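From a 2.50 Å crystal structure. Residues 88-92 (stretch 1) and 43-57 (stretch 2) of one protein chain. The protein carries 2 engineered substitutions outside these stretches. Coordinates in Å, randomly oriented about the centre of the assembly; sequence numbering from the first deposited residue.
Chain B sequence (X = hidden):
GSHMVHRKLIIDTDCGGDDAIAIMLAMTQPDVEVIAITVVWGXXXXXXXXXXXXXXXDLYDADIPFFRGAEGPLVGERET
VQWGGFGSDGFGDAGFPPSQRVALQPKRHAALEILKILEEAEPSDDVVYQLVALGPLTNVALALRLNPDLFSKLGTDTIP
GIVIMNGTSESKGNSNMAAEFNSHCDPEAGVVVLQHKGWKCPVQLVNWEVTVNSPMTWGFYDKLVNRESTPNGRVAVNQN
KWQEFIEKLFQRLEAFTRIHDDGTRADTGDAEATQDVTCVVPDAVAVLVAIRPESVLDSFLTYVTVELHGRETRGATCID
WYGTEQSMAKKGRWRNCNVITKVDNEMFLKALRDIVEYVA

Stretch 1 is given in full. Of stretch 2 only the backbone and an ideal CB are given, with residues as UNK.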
# COMPACT_ATOMS: atom_id res chain seq x y z
N SER B 88 -15.13 -20.12 -23.49
CA SER B 88 -14.04 -19.29 -24.01
C SER B 88 -14.47 -17.89 -24.51
O SER B 88 -13.65 -16.98 -24.50
CB SER B 88 -13.22 -20.05 -25.07
OG SER B 88 -13.94 -20.24 -26.27
N ASP B 89 -15.73 -17.74 -24.93
CA ASP B 89 -16.24 -16.45 -25.40
C ASP B 89 -17.15 -15.79 -24.37
O ASP B 89 -17.82 -14.81 -24.68
CB ASP B 89 -16.94 -16.59 -26.77
CG ASP B 89 -18.28 -17.41 -26.73
OD1 ASP B 89 -18.70 -17.92 -25.66
OD2 ASP B 89 -18.91 -17.55 -27.81
N GLY B 90 -17.19 -16.36 -23.16
CA GLY B 90 -18.12 -15.94 -22.09
C GLY B 90 -19.60 -16.01 -22.41
O GLY B 90 -20.41 -15.34 -21.75
N PHE B 91 -19.97 -16.82 -23.42
CA PHE B 91 -21.31 -16.76 -24.01
C PHE B 91 -21.83 -18.13 -24.49
O PHE B 91 -22.75 -18.23 -25.33
CB PHE B 91 -21.32 -15.74 -25.16
CG PHE B 91 -22.46 -14.74 -25.09
CD1 PHE B 91 -22.59 -13.86 -24.00
CD2 PHE B 91 -23.38 -14.63 -26.13
CE1 PHE B 91 -23.63 -12.94 -23.95
CE2 PHE B 91 -24.42 -13.72 -26.08
CZ PHE B 91 -24.55 -12.87 -24.98
N GLY B 92 -21.22 -19.19 -23.96
CA GLY B 92 -21.61 -20.55 -24.21
C GLY B 92 -20.81 -21.33 -25.22
O GLY B 92 -21.04 -22.52 -25.34
N UNK B 43 -14.77 -10.06 -18.12
CA UNK B 43 -14.70 -11.49 -18.38
C UNK B 43 -14.45 -11.89 -19.84
O UNK B 43 -13.95 -12.98 -20.12
CB UNK B 43 -16.01 -12.13 -17.91
N UNK B 44 -14.78 -10.97 -20.76
CA UNK B 44 -14.34 -11.09 -22.14
C UNK B 44 -13.84 -9.77 -22.66
O UNK B 44 -14.19 -8.69 -22.17
CB UNK B 44 -15.47 -11.61 -23.03
N UNK B 45 -12.98 -9.87 -23.66
CA UNK B 45 -12.46 -8.70 -24.32
C UNK B 45 -13.55 -7.92 -25.07
O UNK B 45 -14.49 -8.50 -25.62
CB UNK B 45 -11.35 -9.11 -25.28
N UNK B 46 -13.43 -6.58 -25.09
CA UNK B 46 -14.40 -5.70 -25.73
C UNK B 46 -14.85 -6.14 -27.14
O UNK B 46 -16.04 -6.07 -27.47
CB UNK B 46 -13.80 -4.29 -25.81
N UNK B 47 -13.91 -6.60 -27.97
CA UNK B 47 -14.27 -7.14 -29.28
C UNK B 47 -15.23 -8.33 -29.23
O UNK B 47 -16.18 -8.41 -30.01
CB UNK B 47 -13.00 -7.56 -30.02
N UNK B 48 -14.97 -9.25 -28.32
CA UNK B 48 -15.81 -10.40 -28.15
C UNK B 48 -17.12 -9.93 -27.51
O UNK B 48 -18.20 -10.38 -27.92
CB UNK B 48 -15.12 -11.47 -27.31
N UNK B 49 -17.05 -8.99 -26.56
CA UNK B 49 -18.26 -8.45 -25.96
C UNK B 49 -19.24 -7.90 -26.99
O UNK B 49 -20.45 -8.27 -26.99
CB UNK B 49 -17.89 -7.35 -24.96
N UNK B 50 -18.73 -7.04 -27.87
CA UNK B 50 -19.50 -6.50 -28.97
C UNK B 50 -20.23 -7.61 -29.74
O UNK B 50 -21.43 -7.49 -30.03
CB UNK B 50 -18.59 -5.71 -29.91
N UNK B 51 -19.51 -8.69 -30.06
CA UNK B 51 -20.11 -9.82 -30.77
C UNK B 51 -21.23 -10.47 -29.97
O UNK B 51 -22.28 -10.84 -30.53
CB UNK B 51 -19.04 -10.86 -31.10
N UNK B 52 -21.01 -10.59 -28.65
CA UNK B 52 -22.04 -11.15 -27.74
C UNK B 52 -23.31 -10.30 -27.70
O UNK B 52 -24.41 -10.84 -27.92
CB UNK B 52 -21.48 -11.28 -26.32
N UNK B 53 -23.18 -8.99 -27.46
CA UNK B 53 -24.32 -8.08 -27.47
C UNK B 53 -25.06 -8.16 -28.82
O UNK B 53 -26.29 -8.25 -28.84
CB UNK B 53 -23.86 -6.65 -27.20
N UNK B 54 -24.33 -8.19 -29.92
CA UNK B 54 -24.90 -8.31 -31.24
C UNK B 54 -25.72 -9.55 -31.40
O UNK B 54 -26.82 -9.49 -31.98
CB UNK B 54 -23.80 -8.28 -32.30
N UNK B 55 -25.22 -10.69 -30.89
CA UNK B 55 -25.98 -11.96 -30.95
C UNK B 55 -27.21 -11.89 -30.06
O UNK B 55 -28.28 -12.37 -30.46
CB UNK B 55 -25.10 -13.14 -30.53
N UNK B 56 -27.09 -11.28 -28.88
CA UNK B 56 -28.26 -11.09 -28.00
C UNK B 56 -29.34 -10.18 -28.63
O UNK B 56 -30.52 -10.49 -28.56
CB UNK B 56 -27.81 -10.49 -26.67
N UNK B 57 -28.94 -9.07 -29.26
CA UNK B 57 -29.93 -8.20 -29.89
C UNK B 57 -30.56 -8.78 -31.18
O UNK B 57 -31.71 -8.45 -31.50
CB UNK B 57 -29.27 -6.86 -30.21

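Stretch 1 is an irregular loop. Stretch 2 begins outside regular structure and becomes a helix from position 46.

Position 43 precedes the helix. Its ideal CB points sideways and has nothing of stretch 1 within 5.5 Å. Many side chains would suit. It is Asn 43, whose end leads away and whose OD1 is hydrogen-bonded elsewhere in the structure.

Position 44 has extended backbone angles, and its CB points toward the loop. The ideal CB lies 4.3 Å from Asp 89 O and 5.1 Å from Gly 90 N. There is room for a small or branched side chain, such as alanine, threonine or valine. The residue is Val 44, chi1 m. Its CG1 sits 3.3 Å from Asp 89 O and 3.6 Å from Gly 90 N. Gly 90 leaves the space for this methyl: an ideal CB there would lie 2.6 Å from Val 44 CG1, a clash. The positive phi of Gly 90 also favours glycine by itself.

Position 45 is the N-cap and is out of reach of the loop. Serine, threonine, aspartate or asparagine is common at such a site. It is Glu 45, whose OE1 accepts a weak hydrogen bond from the backbone N of position 46 at 3.4 Å.

Positions 46 and 47 are helical and out of reach, so stretch 1 sets no preference. They are Val 46 and Asn 47.

Position 48 points toward the loop. Its ideal CB is 5.0 Å from Asp 89 O, so a medium or long side chain could reach Asp 89. Glutamine, lysine, arginine or methionine would be plausible. It is Gln 48. Its CD packs 3.6 Å from Asp 89 CB.

Positions 49, 50 and 51 lack contact with stretch 1, which leaves their choice open. They are Gly 49, Met 50 and Glu 51.

Position 52 points toward the loop. Its ideal CB is 3.6 Å from Phe 91 CE1 and 5.3 Å from Asp 89 O. The Phe 91 ring turns a face to this CB, which favours a slim or flat side chain. The carbonyl is an acceptor, so a donor two or more bonds beyond CB would suit. Asparagine fits, perhaps glutamine; a hydroxyl on CB falls short. The residue is Asn 52, chi1 m. Its ND2 donates to Asp 89 O at 3.0 Å, with a near-straight angle of 163°. Its CB lies 3.4 Å from the centroid of the Phe 91 ring, 5° off the normal, a CH-pi contact over the face. Gln 48 NE2 donates a hydrogen bond to Asn 52 OD1 at 3.0 Å.

Positions 53 and 54 point away and sideways, without contact. They are Ile 53 and Gly 54.

Position 55 points toward the loop, 4.5 Å from Phe 91 CE2 at its ideal CB. Aliphatic or long side chains would suit. It is Lys 55, whose extended chain makes no close contact with stretch 1.

Position 56 points sideways, 4.4 Å from Phe 91 CZ at its ideal CB. An apolar residue is expected, such as leucine, isoleucine or methionine. It is Leu 56, whose CB meets Phe 91 CZ at 4.3 Å, at the ring edge.

Position 57 is out of reach, and is Leu 57.

Stretch 2 (43-57) NVEVNQGMENIGKLL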
# COMPACT_ATOMS: atom_id res chain seq x y z
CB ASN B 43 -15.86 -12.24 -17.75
CG ASN B 43 -15.65 -12.46 -16.24
OD1 ASN B 43 -14.56 -12.93 -15.80
ND2 ASN B 43 -16.65 -12.10 -15.45
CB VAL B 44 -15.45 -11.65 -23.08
CG1 VAL B 44 -15.86 -13.07 -22.60
CG2 VAL B 44 -16.64 -10.71 -23.17
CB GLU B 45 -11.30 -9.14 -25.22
CG GLU B 45 -10.06 -8.21 -25.15
CD GLU B 45 -10.02 -7.34 -23.87
OE1 GLU B 45 -10.22 -6.07 -23.96
OE2 GLU B 45 -9.81 -7.95 -22.78
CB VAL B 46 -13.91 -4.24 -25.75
CG1 VAL B 46 -14.76 -3.36 -26.68
CG2 VAL B 46 -13.94 -3.69 -24.33
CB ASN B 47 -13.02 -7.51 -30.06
CG ASN B 47 -12.42 -6.33 -30.79
OD1 ASN B 47 -13.14 -5.42 -31.21
ND2 ASN B 47 -11.10 -6.33 -30.95
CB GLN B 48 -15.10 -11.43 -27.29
CG GLN B 48 -15.88 -12.72 -27.08
CD GLN B 48 -16.16 -13.41 -28.38
OE1 GLN B 48 -15.23 -13.81 -29.08
NE2 GLN B 48 -17.44 -13.52 -28.75
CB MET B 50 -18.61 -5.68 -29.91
CG MET B 50 -18.13 -4.37 -29.32
SD MET B 50 -19.43 -3.18 -28.91
CE MET B 50 -19.80 -2.49 -30.52
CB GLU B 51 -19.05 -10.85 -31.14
CG GLU B 51 -17.98 -10.33 -32.12
CD GLU B 51 -18.54 -9.90 -33.49
OE1 GLU B 51 -19.38 -10.63 -34.06
OE2 GLU B 51 -18.14 -8.84 -34.02
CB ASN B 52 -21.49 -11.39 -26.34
CG ASN B 52 -20.33 -12.35 -26.32
OD1 ASN B 52 -20.00 -12.99 -27.34
ND2 ASN B 52 -19.71 -12.50 -25.15
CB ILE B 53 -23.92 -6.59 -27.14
CG1 ILE B 53 -23.43 -6.42 -25.70
CG2 ILE B 53 -25.12 -5.64 -27.35
CD1 ILE B 53 -24.26 -7.16 -24.64
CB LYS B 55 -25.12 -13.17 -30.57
CG LYS B 55 -23.96 -13.43 -31.55
CD LYS B 55 -22.91 -14.36 -30.97
CE LYS B 55 -21.88 -14.69 -32.01
NZ LYS B 55 -21.00 -15.79 -31.61
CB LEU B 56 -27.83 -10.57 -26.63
CG LEU B 56 -28.93 -10.21 -25.62
CD1 LEU B 56 -29.77 -11.44 -25.24
CD2 LEU B 56 -28.25 -9.60 -24.37
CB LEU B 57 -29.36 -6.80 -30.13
CG LEU B 57 -28.82 -6.07 -28.90
CD1 LEU B 57 -28.20 -4.73 -29.27
CD2 LEU B 57 -29.86 -5.92 -27.78
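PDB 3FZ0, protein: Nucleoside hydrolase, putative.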